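Local coordinates for protein modulator of the activity of Ets CG15085-PA (Drosophila melanogaster, PDB 1SV0) that probably relieves repression by the Ets-family factor Yan, pairing its own SAM domain with that of Yan and so breaking up Yan polymers, at residues G3-P8 / R73-R78; R12-T15 / K21-I24; D55-R60 / M67-F72. One frame throughout, in Å; residues are numbered along the deposited sequence.

Contact 1: residues G3-P8 / R73-R78; sequences GSDGLP and RVRLAR
D5 and R75 reach for each other from opposite directions, and their salt bridge ties an N-terminal turn of the SAM domain to its long last helix, 65-80. It is a worked example of how a loop can be pinned to a helix by one well-oriented ion pair. The arginine runs out extended from CG to NE, which carries the guanidinium well clear of the helix. There it meets the carboxylate almost coplanar, the two planes only 14° apart. R75 NH2 makes the main bond to D5 OD1, 3.0 Å long, approaching nearly along the C-O axis; R75 NH1 adds a weak one to D5 OD1 at 3.4 Å. A single oxygen thus takes both terminal nitrogens of R75 at the guanidinium edge, while over one face L7 CD1 stands 4.3 Å from R75 NH1. The remaining nitrogen, NE, is engaged by D71.

The carboxylate is fixed in turn by its own loop. G3 to G6 form a type I turn, and CG of D5 sits between the backbone N and the carbonyl carbon (chi1 54°). This leaves D5 OD2 to close an Asx turn, accepting from L7 N at 3.1 Å from above the carboxylate plane.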
ATOM      1  N   GLY C   3     -12.735  -9.666  14.861  1.00 47.74           N
ATOM      2  CA  GLY C   3     -12.991  -8.939  16.089  1.00 46.20           C
ATOM      3  C   GLY C   3     -14.470  -8.628  16.186  1.00 45.60           C
ATOM      4  O   GLY C   3     -15.253  -9.040  15.327  1.00 42.33           O
ATOM      5  N   SER C   4     -14.859  -7.903  17.227  1.00 47.00           N
ATOM      6  CA  SER C   4     -16.257  -7.543  17.413  1.00 47.90           C
ATOM      7  C   SER C   4     -16.827  -6.970  16.114  1.00 48.18           C
ATOM      8  O   SER C   4     -17.916  -7.354  15.675  1.00 49.01           O
ATOM      9  CB  SER C   4     -16.384  -6.502  18.532  1.00 49.23           C
ATOM     10  OG  SER C   4     -17.740  -6.186  18.794  1.00 52.52           O
ATOM     11  N   ASP C   5     -16.055  -6.086  15.487  1.00 45.73           N
ATOM     12  CA  ASP C   5     -16.460  -5.382  14.269  1.00 44.90           C
ATOM     13  C   ASP C   5     -16.528  -6.051  12.896  1.00 43.84           C
ATOM     14  O   ASP C   5     -16.826  -5.375  11.914  1.00 45.14           O
ATOM     15  CB  ASP C   5     -15.611  -4.115  14.131  1.00 43.52           C
ATOM     16  CG  ASP C   5     -14.116  -4.398  14.179  1.00 42.03           C
ATOM     17  OD1 ASP C   5     -13.346  -3.420  14.289  1.00 43.90           O
ATOM     18  OD2 ASP C   5     -13.709  -5.578  14.102  1.00 38.35           O
ATOM     19  N   GLY C   6     -16.269  -7.348  12.802  1.00 42.19           N
ATOM     20  CA  GLY C   6     -16.325  -7.981  11.496  1.00 42.69           C
ATOM     21  C   GLY C   6     -14.961  -7.966  10.837  1.00 40.00           C
ATOM     22  O   GLY C   6     -14.754  -8.591   9.797  1.00 41.90           O
ATOM     23  N   LEU C   7     -14.032  -7.244  11.457  1.00 38.93           N
ATOM     24  CA  LEU C   7     -12.672  -7.132  10.942  1.00 38.16           C
ATOM     25  C   LEU C   7     -11.713  -8.112  11.611  1.00 37.39           C
ATOM     26  O   LEU C   7     -11.745  -8.314  12.826  1.00 36.08           O
ATOM     27  CB  LEU C   7     -12.139  -5.708  11.128  1.00 37.90           C
ATOM     28  CG  LEU C   7     -12.910  -4.598  10.405  1.00 40.06           C
ATOM     29  CD1 LEU C   7     -12.265  -3.262  10.707  1.00 39.00           C
ATOM     30  CD2 LEU C   7     -12.924  -4.860   8.903  1.00 40.68           C
ATOM     31  N   PRO C   8     -10.841  -8.738  10.813  1.00 36.67           N
ATOM     32  CA  PRO C   8      -9.881  -9.690  11.375  1.00 36.79           C
ATOM     33  C   PRO C   8      -9.027  -8.990  12.430  1.00 36.95           C
ATOM     34  O   PRO C   8      -8.611  -7.843  12.246  1.00 37.08           O
ATOM     35  CB  PRO C   8      -9.043 -10.136  10.180  1.00 36.47           C
ATOM     36  CG  PRO C   8      -9.725  -9.625   8.966  1.00 35.11           C
ATOM     37  CD  PRO C   8     -10.776  -8.641   9.346  1.00 35.73           C
ATOM     38  N   ARG C  73      -2.022   1.477  13.899  1.00 35.43           N
ATOM     39  CA  ARG C  73      -0.837   1.104  14.670  1.00 37.67           C
ATOM     40  C   ARG C  73      -1.200   0.338  15.943  1.00 37.48           C
ATOM     41  O   ARG C  73      -0.533  -0.632  16.306  1.00 34.80           O
ATOM     42  CB  ARG C  73      -0.034   2.360  15.036  1.00 40.78           C
ATOM     43  CG  ARG C  73       1.225   2.547  14.219  1.00 47.56           C
ATOM     44  CD  ARG C  73       0.943   2.439  12.742  1.00 51.57           C
ATOM     45  NE  ARG C  73       2.169   2.402  11.953  1.00 58.02           N
ATOM     46  CZ  ARG C  73       3.103   1.460  12.052  1.00 60.20           C
ATOM     47  NH1 ARG C  73       2.964   0.460  12.911  1.00 61.52           N
ATOM     48  NH2 ARG C  73       4.182   1.519  11.284  1.00 62.42           N
ATOM     49  N   VAL C  74      -2.252   0.791  16.622  1.00 36.92           N
ATOM     50  CA  VAL C  74      -2.706   0.139  17.842  1.00 38.38           C
ATOM     51  C   VAL C  74      -3.131  -1.291  17.525  1.00 38.65           C
ATOM     52  O   VAL C  74      -2.757  -2.231  18.230  1.00 37.50           O
ATOM     53  CB  VAL C  74      -3.910   0.880  18.460  1.00 39.75           C
ATOM     54  CG1 VAL C  74      -4.448   0.094  19.650  1.00 41.02           C
ATOM     55  CG2 VAL C  74      -3.495   2.283  18.884  1.00 40.77           C
ATOM     56  N   ARG C  75      -3.915  -1.449  16.462  1.00 36.95           N
ATOM     57  CA  ARG C  75      -4.379  -2.767  16.054  1.00 36.01           C
ATOM     58  C   ARG C  75      -3.197  -3.664  15.694  1.00 36.80           C
ATOM     59  O   ARG C  75      -3.145  -4.829  16.093  1.00 35.16           O
ATOM     60  CB  ARG C  75      -5.336  -2.653  14.861  1.00 33.97           C
ATOM     61  CG  ARG C  75      -6.720  -2.124  15.220  1.00 34.58           C
ATOM     62  CD  ARG C  75      -7.551  -1.848  13.975  1.00 32.42           C
ATOM     63  NE  ARG C  75      -8.866  -1.300  14.297  1.00 33.90           N
ATOM     64  CZ  ARG C  75      -9.973  -2.022  14.454  1.00 35.92           C
ATOM     65  NH1 ARG C  75      -9.945  -3.343  14.320  1.00 33.29           N
ATOM     66  NH2 ARG C  75     -11.119  -1.416  14.744  1.00 38.23           N
ATOM     67  N   LEU C  76      -2.244  -3.114  14.949  1.00 36.71           N
ATOM     68  CA  LEU C  76      -1.073  -3.877  14.545  1.00 38.15           C
ATOM     69  C   LEU C  76      -0.231  -4.263  15.766  1.00 39.61           C
ATOM     70  O   LEU C  76       0.200  -5.409  15.900  1.00 39.03           O
ATOM     71  CB  LEU C  76      -0.229  -3.062  13.564  1.00 37.32           C
ATOM     72  CG  LEU C  76       1.061  -3.716  13.051  1.00 38.19           C
ATOM     73  CD1 LEU C  76       0.740  -5.026  12.340  1.00 38.06           C
ATOM     74  CD2 LEU C  76       1.770  -2.756  12.103  1.00 39.29           C
ATOM     75  N   ALA C  77      -0.011  -3.305  16.656  1.00 42.00           N
ATOM     76  CA  ALA C  77       0.783  -3.552  17.857  1.00 46.26           C
ATOM     77  C   ALA C  77       0.267  -4.755  18.633  1.00 47.70           C
ATOM     78  O   ALA C  77       1.006  -5.715  18.848  1.00 48.33           O
ATOM     79  CB  ALA C  77       0.791  -2.314  18.751  1.00 45.46           C
ATOM     80  N   ARG C  78      -0.999  -4.719  19.040  1.00 50.54           N
ATOM     81  CA  ARG C  78      -1.553  -5.830  19.807  1.00 54.92           C
ATOM     82  C   ARG C  78      -1.485  -7.139  19.029  1.00 55.77           C
ATOM     83  O   ARG C  78      -1.306  -8.204  19.618  1.00 55.83           O
ATOM     84  CB  ARG C  78      -2.999  -5.546  20.234  1.00 57.94           C
ATOM     85  CG  ARG C  78      -4.032  -5.635  19.129  1.00 62.55           C
ATOM     86  CD  ARG C  78      -5.464  -5.649  19.680  1.00 67.21           C
ATOM     87  NE  ARG C  78      -5.904  -4.364  20.230  1.00 70.85           N
ATOM     88  CZ  ARG C  78      -5.602  -3.906  21.444  1.00 72.53           C
ATOM     89  NH1 ARG C  78      -4.848  -4.623  22.268  1.00 74.26           N
ATOM     90  NH2 ARG C  78      -6.060  -2.724  21.836  1.00 72.69           N
TER

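Contact 2: residues R12-T15 / K21-I24; sequences RDWT and KWLI
NE1 of W22, the tryptophan whose indole face receives W14, donates a hydrogen bond to OD1 of D71, an oxygen that also takes a salt bridge from R75 NE. W14 is anchored in a comparable way, its NE1 bonded to the backbone O of P8. With both polar corners satisfied in this buried setting, the closest contacts between the two indoles are carbon to carbon, and the pair illustrates how a hydrogen bond at one corner of a ring can set the pose of an apolar contact at another.

The side chains cross at about a right angle. The far end of the W14 six-membered ring comes down over one face of W22, W14 CZ3 and CH2 each lying 3.6 Å from W22 CG. The pair is oblique, with planes at 45° and the W14 six-membered and W22 five-membered ring centroids 4.9 Å apart. In W22, CG lies anti to the backbone N (chi1 165°), which swings the indole off the helix toward W14. Putting a leucine in place of W22 would probably leave D71 OD1 without its indole donor and the end of W14 without the flat surface it rests on.

The pair lies in the core of the SAM domain: the loop before helix 16-30 supplies W14 and that helix supplies W22; R75 of helix 65-80 packs on both rings, and L49 of helix 46-51 touches W22.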
ATOM      1  N   ARG C  12      -2.785  -7.329   9.441  1.00 36.27           N
ATOM      2  CA  ARG C  12      -1.984  -7.844   8.337  1.00 36.38           C
ATOM      3  C   ARG C  12      -2.779  -8.831   7.493  1.00 35.00           C
ATOM      4  O   ARG C  12      -2.391  -9.158   6.375  1.00 34.58           O
ATOM      5  CB  ARG C  12      -0.709  -8.498   8.882  1.00 37.99           C
ATOM      6  CG  ARG C  12       0.238  -7.498   9.523  1.00 39.02           C
ATOM      7  CD  ARG C  12       1.391  -8.183  10.253  1.00 43.27           C
ATOM      8  NE  ARG C  12       0.919  -8.983  11.380  1.00 45.37           N
ATOM      9  CZ  ARG C  12       1.718  -9.560  12.275  1.00 47.81           C
ATOM     10  NH1 ARG C  12       3.034  -9.427  12.175  1.00 47.92           N
ATOM     11  NH2 ARG C  12       1.199 -10.262  13.277  1.00 47.73           N
ATOM     12  N   ASP C  13      -3.901  -9.307   8.021  1.00 34.92           N
ATOM     13  CA  ASP C  13      -4.735 -10.234   7.271  1.00 34.73           C
ATOM     14  C   ASP C  13      -5.840  -9.480   6.527  1.00 32.81           C
ATOM     15  O   ASP C  13      -6.636 -10.085   5.817  1.00 31.38           O
ATOM     16  CB  ASP C  13      -5.384 -11.268   8.199  1.00 37.62           C
ATOM     17  CG  ASP C  13      -4.367 -12.155   8.895  1.00 41.80           C
ATOM     18  OD1 ASP C  13      -3.252 -12.327   8.353  1.00 43.24           O
ATOM     19  OD2 ASP C  13      -4.695 -12.698   9.974  1.00 43.60           O
ATOM     20  N   TRP C  14      -5.878  -8.162   6.680  1.00 30.87           N
ATOM     21  CA  TRP C  14      -6.917  -7.359   6.033  1.00 29.24           C
ATOM     22  C   TRP C  14      -6.821  -7.281   4.510  1.00 29.04           C
ATOM     23  O   TRP C  14      -5.754  -7.014   3.952  1.00 29.51           O
ATOM     24  CB  TRP C  14      -6.909  -5.926   6.588  1.00 28.07           C
ATOM     25  CG  TRP C  14      -7.426  -5.771   7.994  1.00 27.40           C
ATOM     26  CD1 TRP C  14      -7.848  -6.766   8.838  1.00 29.37           C
ATOM     27  CD2 TRP C  14      -7.572  -4.543   8.721  1.00 28.01           C
ATOM     28  NE1 TRP C  14      -8.246  -6.230  10.042  1.00 27.06           N
ATOM     29  CE2 TRP C  14      -8.087  -4.870   9.999  1.00 27.37           C
ATOM     30  CE3 TRP C  14      -7.317  -3.196   8.419  1.00 27.45           C
ATOM     31  CZ2 TRP C  14      -8.351  -3.899  10.974  1.00 28.72           C
ATOM     32  CZ3 TRP C  14      -7.579  -2.227   9.391  1.00 28.72           C
ATOM     33  CH2 TRP C  14      -8.090  -2.585  10.653  1.00 28.77           C
ATOM     34  N   THR C  15      -7.938  -7.520   3.836  1.00 26.63           N
ATOM     35  CA  THR C  15      -7.972  -7.399   2.378  1.00 27.24           C
ATOM     36  C   THR C  15      -8.321  -5.932   2.134  1.00 25.03           C
ATOM     37  O   THR C  15      -8.437  -5.158   3.083  1.00 22.40           O
ATOM     38  CB  THR C  15      -9.085  -8.244   1.767  1.00 27.97           C
ATOM     39  OG1 THR C  15     -10.337  -7.819   2.325  1.00 27.86           O
ATOM     40  CG2 THR C  15      -8.860  -9.740   2.065  1.00 31.29           C
ATOM     41  N   LYS C  21     -13.960  -1.160   5.066  1.00 22.37           N
ATOM     42  CA  LYS C  21     -14.919  -1.256   6.157  1.00 24.67           C
ATOM     43  C   LYS C  21     -14.359  -0.555   7.400  1.00 24.99           C
ATOM     44  O   LYS C  21     -15.095   0.139   8.111  1.00 24.35           O
ATOM     45  CB  LYS C  21     -15.252  -2.729   6.439  1.00 24.61           C
ATOM     46  CG  LYS C  21     -16.367  -3.250   5.524  1.00 28.69           C
ATOM     47  CD  LYS C  21     -16.284  -4.738   5.250  1.00 32.61           C
ATOM     48  CE  LYS C  21     -16.041  -5.580   6.487  1.00 35.71           C
ATOM     49  NZ  LYS C  21     -15.883  -7.024   6.108  1.00 34.50           N
ATOM     50  N   TRP C  22     -13.062  -0.729   7.651  1.00 22.10           N
ATOM     51  CA  TRP C  22     -12.398  -0.075   8.787  1.00 23.36           C
ATOM     52  C   TRP C  22     -12.441   1.447   8.622  1.00 23.13           C
ATOM     53  O   TRP C  22     -12.623   2.183   9.591  1.00 22.13           O
ATOM     54  CB  TRP C  22     -10.933  -0.527   8.882  1.00 22.45           C
ATOM     55  CG  TRP C  22     -10.072   0.328   9.780  1.00 23.93           C
ATOM     56  CD1 TRP C  22     -10.146   0.431  11.154  1.00 24.35           C
ATOM     57  CD2 TRP C  22      -8.998   1.187   9.374  1.00 22.96           C
ATOM     58  NE1 TRP C  22      -9.185   1.294  11.614  1.00 22.06           N
ATOM     59  CE2 TRP C  22      -8.464   1.772  10.549  1.00 25.06           C
ATOM     60  CE3 TRP C  22      -8.429   1.518   8.132  1.00 23.48           C
ATOM     61  CZ2 TRP C  22      -7.383   2.675  10.517  1.00 25.03           C
ATOM     62  CZ3 TRP C  22      -7.346   2.418   8.099  1.00 24.55           C
ATOM     63  CH2 TRP C  22      -6.839   2.982   9.289  1.00 25.21           C
ATOM     64  N   LEU C  23     -12.261   1.918   7.390  1.00 22.75           N
ATOM     65  CA  LEU C  23     -12.279   3.356   7.126  1.00 23.85           C
ATOM     66  C   LEU C  23     -13.671   3.925   7.389  1.00 24.08           C
ATOM     67  O   LEU C  23     -13.813   4.999   7.978  1.00 21.06           O
ATOM     68  CB  LEU C  23     -11.862   3.640   5.678  1.00 24.17           C
ATOM     69  CG  LEU C  23     -10.368   3.483   5.375  1.00 25.69           C
ATOM     70  CD1 LEU C  23     -10.130   3.575   3.860  1.00 25.86           C
ATOM     71  CD2 LEU C  23      -9.589   4.577   6.106  1.00 24.27           C
ATOM     72  N   ILE C  24     -14.693   3.207   6.932  1.00 23.98           N
ATOM     73  CA  ILE C  24     -16.073   3.636   7.143  1.00 25.95           C
ATOM     74  C   ILE C  24     -16.374   3.688   8.650  1.00 25.25           C
ATOM     75  O   ILE C  24     -16.985   4.641   9.131  1.00 26.09           O
ATOM     76  CB  ILE C  24     -17.064   2.676   6.434  1.00 25.90           C
ATOM     77  CG1 ILE C  24     -16.970   2.879   4.919  1.00 26.14           C
ATOM     78  CG2 ILE C  24     -18.495   2.923   6.928  1.00 24.93           C
ATOM     79  CD1 ILE C  24     -17.756   1.864   4.121  1.00 32.10           C
TER

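Contact 3: residues D55-R60 / M67-F72; sequences DMYLCR and MLYRDF
Y57 and Y69 lie at the heart of a helix-helix contact in the SAM fold, a small all-helical domain, where helix 54-60 packs against the long last helix, 65-80. The local axes run broadly antiparallel, 140° apart, and approach to 9.3 Å. The principle is that one flat side chain laid against a helix can serve several partners at once.

Aromatic contact comes first. The two tyrosines form an offset edge-to-face pair, planes at 76° and ring centroids 5.5 Å apart. Y69 presents its edge, with Y69 CD1 3.5 Å from Y57 CE1. Because CG of Y69 is anti to its own nitrogen (chi1 174°), the ring projects beyond the rim of Y57 and leaves its stem over the Y57 face.

That stem makes the CH-pi interaction: Y69 CB stands 4.0 Å from the centroid of the Y57 ring. The backbone joins in, since Y69 CA lies above the centre of the same face. Purely apolar contact follows at Y57 CD2, where L68 CB comes to 3.8 Å.

The same short helix also serves the partner protein: R60 makes a salt bridge to D63 of the Yan (pokkuri) chain. At the end of the Y57 side chain the hydroxyl settles against F72, Y57 OH 3.7 Å from F72 CB.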
ATOM      1  N   ASP C  55       2.732  10.399   7.271  1.00 40.98           N
ATOM      2  CA  ASP C  55       2.769  11.347   6.167  1.00 41.24           C
ATOM      3  C   ASP C  55       1.877  10.937   4.994  1.00 39.59           C
ATOM      4  O   ASP C  55       1.250  11.778   4.343  1.00 36.10           O
ATOM      5  CB  ASP C  55       4.212  11.472   5.683  1.00 47.82           C
ATOM      6  CG  ASP C  55       4.434  12.700   4.849  1.00 52.79           C
ATOM      7  OD1 ASP C  55       3.695  12.889   3.859  1.00 55.67           O
ATOM      8  OD2 ASP C  55       5.352  13.479   5.189  1.00 58.33           O
ATOM      9  N   MET C  56       1.833   9.638   4.716  1.00 36.36           N
ATOM     10  CA  MET C  56       1.034   9.134   3.611  1.00 35.56           C
ATOM     11  C   MET C  56      -0.456   9.134   3.940  1.00 33.46           C
ATOM     12  O   MET C  56      -1.293   9.236   3.050  1.00 32.91           O
ATOM     13  CB  MET C  56       1.536   7.744   3.235  1.00 37.18           C
ATOM     14  CG  MET C  56       3.010   7.778   2.829  1.00 37.66           C
ATOM     15  SD  MET C  56       3.813   6.180   2.778  1.00 40.60           S
ATOM     16  CE  MET C  56       3.119   5.524   1.284  1.00 36.65           C
ATOM     17  N   TYR C  57      -0.782   9.037   5.224  1.00 32.73           N
ATOM     18  CA  TYR C  57      -2.173   9.070   5.663  1.00 32.66           C
ATOM     19  C   TYR C  57      -2.675  10.512   5.557  1.00 34.19           C
ATOM     20  O   TYR C  57      -3.733  10.773   4.987  1.00 33.48           O
ATOM     21  CB  TYR C  57      -2.299   8.623   7.123  1.00 30.50           C
ATOM     22  CG  TYR C  57      -2.298   7.132   7.345  1.00 32.24           C
ATOM     23  CD1 TYR C  57      -1.104   6.426   7.497  1.00 32.18           C
ATOM     24  CD2 TYR C  57      -3.498   6.430   7.455  1.00 33.19           C
ATOM     25  CE1 TYR C  57      -1.102   5.055   7.763  1.00 32.19           C
ATOM     26  CE2 TYR C  57      -3.512   5.061   7.719  1.00 35.78           C
ATOM     27  CZ  TYR C  57      -2.310   4.381   7.875  1.00 35.22           C
ATOM     28  OH  TYR C  57      -2.321   3.036   8.164  1.00 36.44           O
ATOM     29  N   LEU C  58      -1.902  11.441   6.113  1.00 35.71           N
ATOM     30  CA  LEU C  58      -2.260  12.858   6.101  1.00 37.63           C
ATOM     31  C   LEU C  58      -2.411  13.393   4.692  1.00 39.35           C
ATOM     32  O   LEU C  58      -3.240  14.267   4.432  1.00 39.21           O
ATOM     33  CB  LEU C  58      -1.205  13.670   6.842  1.00 38.27           C
ATOM     34  CG  LEU C  58      -1.075  13.358   8.331  1.00 38.96           C
ATOM     35  CD1 LEU C  58       0.085  14.139   8.911  1.00 41.06           C
ATOM     36  CD2 LEU C  58      -2.375  13.714   9.039  1.00 40.10           C
ATOM     37  N   CYS C  59      -1.605  12.860   3.780  1.00 40.06           N
ATOM     38  CA  CYS C  59      -1.641  13.275   2.386  1.00 41.47           C
ATOM     39  C   CYS C  59      -3.002  12.960   1.769  1.00 39.24           C
ATOM     40  O   CYS C  59      -3.533  13.722   0.959  1.00 37.27           O
ATOM     41  CB  CYS C  59      -0.541  12.550   1.608  1.00 45.27           C
ATOM     42  SG  CYS C  59      -0.485  12.963  -0.132  1.00 57.58           S
ATOM     43  N   ARG C  60      -3.566  11.830   2.172  1.00 36.88           N
ATOM     44  CA  ARG C  60      -4.851  11.388   1.662  1.00 37.16           C
ATOM     45  C   ARG C  60      -5.994  12.017   2.460  1.00 36.14           C
ATOM     46  O   ARG C  60      -6.990  12.454   1.899  1.00 35.34           O
ATOM     47  CB  ARG C  60      -4.913   9.856   1.740  1.00 37.29           C
ATOM     48  CG  ARG C  60      -3.577   9.194   1.376  1.00 38.55           C
ATOM     49  CD  ARG C  60      -3.571   7.690   1.637  1.00 38.74           C
ATOM     50  NE  ARG C  60      -3.307   6.928   0.419  1.00 35.47           N
ATOM     51  CZ  ARG C  60      -2.117   6.844  -0.169  1.00 35.06           C
ATOM     52  NH1 ARG C  60      -1.072   7.469   0.354  1.00 34.27           N
ATOM     53  NH2 ARG C  60      -1.979   6.157  -1.291  1.00 33.27           N
ATOM     54  N   MET C  67      -5.673  10.093  13.081  1.00 31.75           N
ATOM     55  CA  MET C  67      -6.443   9.144  13.880  1.00 33.31           C
ATOM     56  C   MET C  67      -6.471   7.788  13.190  1.00 31.01           C
ATOM     57  O   MET C  67      -6.527   6.756  13.854  1.00 29.86           O
ATOM     58  CB  MET C  67      -7.874   9.646  14.105  1.00 34.63           C
ATOM     59  CG  MET C  67      -7.950  10.913  14.944  1.00 39.80           C
ATOM     60  SD  MET C  67      -6.865  10.826  16.391  1.00 44.38           S
ATOM     61  CE  MET C  67      -7.638   9.520  17.368  1.00 38.54           C
ATOM     62  N   LEU C  68      -6.450   7.798  11.857  1.00 29.26           N
ATOM     63  CA  LEU C  68      -6.433   6.555  11.082  1.00 28.06           C
ATOM     64  C   LEU C  68      -5.099   5.855  11.333  1.00 28.75           C
ATOM     65  O   LEU C  68      -5.047   4.645  11.613  1.00 26.91           O
ATOM     66  CB  LEU C  68      -6.571   6.841   9.575  1.00 25.70           C
ATOM     67  CG  LEU C  68      -7.853   7.518   9.089  1.00 25.77           C
ATOM     68  CD1 LEU C  68      -7.833   7.648   7.562  1.00 24.52           C
ATOM     69  CD2 LEU C  68      -9.058   6.705   9.544  1.00 25.35           C
ATOM     70  N   TYR C  69      -4.019   6.626  11.219  1.00 29.85           N
ATOM     71  CA  TYR C  69      -2.671   6.100  11.430  1.00 30.61           C
ATOM     72  C   TYR C  69      -2.563   5.520  12.832  1.00 31.66           C
ATOM     73  O   TYR C  69      -2.129   4.390  13.031  1.00 30.80           O
ATOM     74  CB  TYR C  69      -1.638   7.221  11.284  1.00 33.12           C
ATOM     75  CG  TYR C  69      -0.220   6.799  11.617  1.00 34.95           C
ATOM     76  CD1 TYR C  69       0.534   6.052  10.716  1.00 37.38           C
ATOM     77  CD2 TYR C  69       0.357   7.130  12.845  1.00 35.93           C
ATOM     78  CE1 TYR C  69       1.836   5.644  11.024  1.00 39.33           C
ATOM     79  CE2 TYR C  69       1.657   6.725  13.166  1.00 38.73           C
ATOM     80  CZ  TYR C  69       2.389   5.984  12.250  1.00 39.27           C
ATOM     81  OH  TYR C  69       3.672   5.589  12.553  1.00 41.97           O
ATOM     82  N   ARG C  70      -2.972   6.320  13.803  1.00 33.88           N
ATOM     83  CA  ARG C  70      -2.922   5.932  15.203  1.00 37.25           C
ATOM     84  C   ARG C  70      -3.694   4.640  15.472  1.00 37.10           C
ATOM     85  O   ARG C  70      -3.172   3.722  16.105  1.00 36.65           O
ATOM     86  CB  ARG C  70      -3.482   7.073  16.045  1.00 40.82           C
ATOM     87  CG  ARG C  70      -3.234   6.969  17.533  1.00 48.81           C
ATOM     88  CD  ARG C  70      -3.594   8.295  18.196  1.00 52.29           C
ATOM     89  NE  ARG C  70      -2.842   9.402  17.605  1.00 56.25           N
ATOM     90  CZ  ARG C  70      -3.022  10.683  17.917  1.00 58.62           C
ATOM     91  NH1 ARG C  70      -3.936  11.031  18.817  1.00 59.58           N
ATOM     92  NH2 ARG C  70      -2.281  11.618  17.335  1.00 58.44           N
ATOM     93  N   ASP C  71      -4.931   4.575  14.984  1.00 34.17           N
ATOM     94  CA  ASP C  71      -5.780   3.405  15.180  1.00 33.79           C
ATOM     95  C   ASP C  71      -5.204   2.143  14.541  1.00 33.23           C
ATOM     96  O   ASP C  71      -5.245   1.065  15.145  1.00 30.88           O
ATOM     97  CB  ASP C  71      -7.183   3.685  14.622  1.00 34.77           C
ATOM     98  CG  ASP C  71      -8.186   2.608  14.986  1.00 37.81           C
ATOM     99  OD1 ASP C  71      -8.341   1.634  14.213  1.00 39.01           O
ATOM    100  OD2 ASP C  71      -8.822   2.736  16.055  1.00 38.67           O
ATOM    101  N   PHE C  72      -4.662   2.270  13.330  1.00 31.26           N
ATOM    102  CA  PHE C  72      -4.081   1.111  12.652  1.00 32.34           C
ATOM    103  C   PHE C  72      -2.873   0.572  13.426  1.00 33.81           C
ATOM    104  O   PHE C  72      -2.719  -0.643  13.588  1.00 32.88           O
ATOM    105  CB  PHE C  72      -3.648   1.460  11.223  1.00 30.36           C
ATOM    106  CG  PHE C  72      -3.273   0.260  10.401  1.00 31.41           C
ATOM    107  CD1 PHE C  72      -4.253  -0.520   9.797  1.00 30.89           C
ATOM    108  CD2 PHE C  72      -1.938  -0.109  10.251  1.00 30.53           C
ATOM    109  CE1 PHE C  72      -3.914  -1.649   9.054  1.00 33.38           C
ATOM    110  CE2 PHE C  72      -1.586  -1.241   9.505  1.00 31.76           C
ATOM    111  CZ  PHE C  72      -2.571  -2.009   8.908  1.00 31.22           C
TER

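Overall arrangement
From the N terminus, the chain first lays down 3-8, whose partner in contact 1, 73-78, comes almost at the end of the chain; contact 1 therefore closes a loop spanning nearly the whole chain, and contacts 2 and 3 both fall within it. Contact 2 comes next, a short closure between the loop at 12-15 and helix 16-30. Contact 3 follows in series, joining helices 54-60 and 65-80 without crossing contact 2. Helix 65-80 is the common element: contacts 1 and 3 use adjoining parts of it, yet lie on opposite sides of the chain's centre, about 16 Å apart between centres. Contact 2 bridges them, touching the residues of both, so that N-terminal loop, first helix and last helix share one core.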